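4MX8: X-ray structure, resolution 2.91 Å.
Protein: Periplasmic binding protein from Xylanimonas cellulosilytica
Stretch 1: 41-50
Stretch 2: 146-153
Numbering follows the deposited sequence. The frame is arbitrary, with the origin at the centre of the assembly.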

# COMPACT_ATOMS: atom_id res chain seq x y z
N GLU A 41 9.97 3.69 22.82
CA GLU A 41 11.26 4.34 22.64
C GLU A 41 12.11 3.56 21.65
O GLU A 41 12.61 2.47 21.96
N VAL A 42 12.26 4.12 20.45
CA VAL A 42 13.00 3.52 19.35
C VAL A 42 14.45 3.97 19.40
O VAL A 42 14.72 5.16 19.51
N PRO A 43 15.39 3.03 19.27
CA PRO A 43 16.80 3.44 19.23
C PRO A 43 17.14 4.15 17.91
O PRO A 43 16.70 3.70 16.84
N VAL A 44 17.92 5.23 17.98
CA VAL A 44 18.42 5.91 16.78
C VAL A 44 19.64 5.19 16.20
O VAL A 44 20.47 4.68 16.94
N ASP A 45 19.74 5.17 14.87
CA ASP A 45 20.77 4.40 14.16
C ASP A 45 20.76 2.93 14.59
O ASP A 45 21.79 2.41 15.03
N PRO A 46 19.60 2.24 14.45
CA PRO A 46 19.56 0.85 14.91
C PRO A 46 20.34 -0.08 13.97
O PRO A 46 20.43 0.17 12.76
N GLN A 47 20.88 -1.15 14.54
CA GLN A 47 21.86 -1.98 13.86
C GLN A 47 21.30 -3.34 13.34
O GLN A 47 21.93 -4.01 12.51
N ARG A 48 20.12 -3.73 13.83
CA ARG A 48 19.44 -4.96 13.41
C ARG A 48 17.94 -4.75 13.34
O ARG A 48 17.24 -5.01 14.33
N ILE A 49 17.44 -4.29 12.20
CA ILE A 49 16.02 -3.99 12.07
C ILE A 49 15.27 -5.17 11.47
O ILE A 49 15.70 -5.74 10.47
N VAL A 50 14.16 -5.54 12.09
CA VAL A 50 13.29 -6.57 11.54
C VAL A 50 11.99 -5.90 11.11
O VAL A 50 11.37 -5.18 11.89
N THR A 146 9.35 10.83 7.39
CA THR A 146 10.07 11.71 8.28
C THR A 146 10.56 10.97 9.52
O THR A 146 11.72 11.09 9.89
N PHE A 147 9.67 10.20 10.14
CA PHE A 147 10.05 9.49 11.35
C PHE A 147 11.20 8.54 11.13
O PHE A 147 12.21 8.58 11.85
N LEU A 148 11.04 7.65 10.14
CA LEU A 148 12.12 6.75 9.78
C LEU A 148 13.41 7.54 9.48
O LEU A 148 14.50 7.14 9.89
N GLY A 149 13.28 8.68 8.82
CA GLY A 149 14.41 9.58 8.67
C GLY A 149 15.15 9.89 9.97
O GLY A 149 16.37 9.82 10.04
N LYS A 150 14.41 10.23 11.02
CA LYS A 150 14.99 10.46 12.33
C LYS A 150 15.64 9.20 12.91
O LYS A 150 16.75 9.26 13.45
N VAL A 151 14.96 8.06 12.80
CA VAL A 151 15.50 6.80 13.28
C VAL A 151 16.83 6.45 12.60
O VAL A 151 17.78 6.05 13.26
N LEU A 152 16.88 6.62 11.28
CA LEU A 152 18.05 6.19 10.52
C LEU A 152 19.14 7.25 10.43
O LEU A 152 20.18 7.01 9.83
N GLY A 153 18.91 8.42 11.01
CA GLY A 153 19.84 9.53 10.85
C GLY A 153 19.96 9.92 9.40
O GLY A 153 21.06 10.12 8.87

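The contact is a small, largely apolar packing of a strand and the loop that follows it against the last turns of a helix, pinned by a single backbone hydrogen bond at the helix's C-terminal end. It buries 320 Å² counting both sides, and the axes of strand 41-43 and helix 146-152 approach to 9.2 Å at an angle of 54°, with the side chains of V42, F147 and V151 in between.

V151 lies at the centre and gives up more surface than any other residue of the two stretches. Its CA-to-CB bond runs sideways, and with chi1 in the t rotamer, both methyl groups lie against CG1 of V42, CG2 at 3.9 Å and CG1 at 4.1 Å; CG1 of V151 also lies 3.6 Å from CD of P46 and 3.8 Å from the carbonyl O of P43. V42, also t, points toward the helix from a buried position in the strand. Its other methyl, CG2, lies 3.9 Å from CZ of F147, near the plane of the ring and at its edge. F147 adopts chi1 t with chi2 near 60°; its CA-to-CB bond points sideways, but the end of the side chain comes nearer to the strand, so V42 packs against residues one helical turn apart.

Farther along, L152 extends the apolar contact toward the second strand segment. Its CA-to-CB bond points away, yet chi1 m and chi2 t bring the end of the side chain back, and CD2 approaches CD1 of I49 at 4.0 Å and CD of P46 at 4.4 Å. I49 points toward the helix with chi1 m and chi2 t. The ring of P46, puckered C-gamma endo, thus touches both V151 and L152. At the more exposed margin, V44 in the t rotamer places CG1 3.7 Å from the carbonyl O of K150, whereas the aliphatic chain of K150 stays farther off.

The polar link is made by main chain. D45 N donates to V151 O over 2.7 Å with an N-H...O angle of 160°, and the same oxygen receives a CA-H...O contact from V44, with CA at 3.6 Å. This bond holds the loop where the CA atoms of V44 and V151 come within 4.6 Å. The donor is the backbone N, so the side chain of D45 is not part of the bond; its CA-to-CB bond points away from the helix. Just beyond, G153 leaves helical geometry with positive phi in a Schellman motif, a conformation that favours glycine, and its N makes a weak hydrogen bond to K150 O at 3.4 Å.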

# COMPACT_ATOMS: atom_id res chain seq x y z
CB GLU A 41 11.99 4.49 23.97
CG GLU A 41 11.17 5.15 25.09
CD GLU A 41 10.90 6.63 24.86
OE1 GLU A 41 11.69 7.28 24.13
OE2 GLU A 41 9.90 7.14 25.42
CB VAL A 42 12.48 4.06 18.01
CG1 VAL A 42 13.13 3.32 16.86
CG2 VAL A 42 11.00 3.93 17.95
CB PRO A 43 17.54 2.11 19.33
CG PRO A 43 16.61 1.11 18.75
CD PRO A 43 15.23 1.57 19.18
CB VAL A 44 18.80 7.35 17.08
CG1 VAL A 44 19.32 8.02 15.84
CG2 VAL A 44 17.61 8.10 17.64
CB ASP A 45 22.16 5.01 14.38
CG ASP A 45 23.22 4.48 13.39
OD1 ASP A 45 22.84 3.90 12.35
OD2 ASP A 45 24.44 4.66 13.65
CB PRO A 46 18.06 0.52 14.88
CG PRO A 46 17.53 1.38 13.75
CD PRO A 46 18.31 2.67 13.88
CB GLN A 47 23.04 -2.18 14.81
CG GLN A 47 24.44 -1.90 14.21
CD GLN A 47 24.57 -0.54 13.51
OE1 GLN A 47 23.83 0.40 13.82
NE2 GLN A 47 25.51 -0.44 12.57
CB ARG A 48 19.69 -6.10 14.39
CG ARG A 48 20.61 -7.19 13.87
CD ARG A 48 20.18 -8.56 14.39
NE ARG A 48 21.25 -9.54 14.19
CZ ARG A 48 21.34 -10.37 13.16
NH1 ARG A 48 20.42 -10.38 12.21
NH2 ARG A 48 22.37 -11.20 13.08
CB ILE A 49 15.78 -2.76 11.16
CG1 ILE A 49 16.75 -1.64 11.49
CG2 ILE A 49 14.35 -2.29 11.28
CD1 ILE A 49 16.63 -0.46 10.58
CB VAL A 50 13.01 -7.67 12.57
CG1 VAL A 50 12.04 -8.67 12.02
CG2 VAL A 50 14.30 -8.35 12.93
CB THR A 146 9.22 12.88 8.72
OG1 THR A 146 8.79 13.61 7.57
CG2 THR A 146 10.00 13.76 9.60
CB PHE A 147 8.92 8.70 11.99
CG PHE A 147 9.33 8.09 13.29
CD1 PHE A 147 9.75 8.90 14.35
CD2 PHE A 147 9.39 6.72 13.45
CE1 PHE A 147 10.17 8.35 15.54
CE2 PHE A 147 9.81 6.16 14.65
CZ PHE A 147 10.20 6.97 15.70
CB LEU A 148 11.70 5.88 8.61
CG LEU A 148 10.63 4.84 8.99
CD1 LEU A 148 10.14 4.16 7.74
CD2 LEU A 148 11.15 3.78 9.97
CB LYS A 150 13.91 10.99 13.26
CG LYS A 150 14.33 11.27 14.66
CD LYS A 150 13.48 12.39 15.20
CE LYS A 150 12.62 11.92 16.34
NZ LYS A 150 12.02 13.09 17.06
CB VAL A 151 14.51 5.63 13.08
CG1 VAL A 151 15.16 4.30 13.42
CG2 VAL A 151 13.28 5.85 13.92
CB LEU A 152 17.63 5.77 9.12
CG LEU A 152 16.67 4.58 9.09
CD1 LEU A 152 16.20 4.30 7.68
CD2 LEU A 152 17.34 3.35 9.64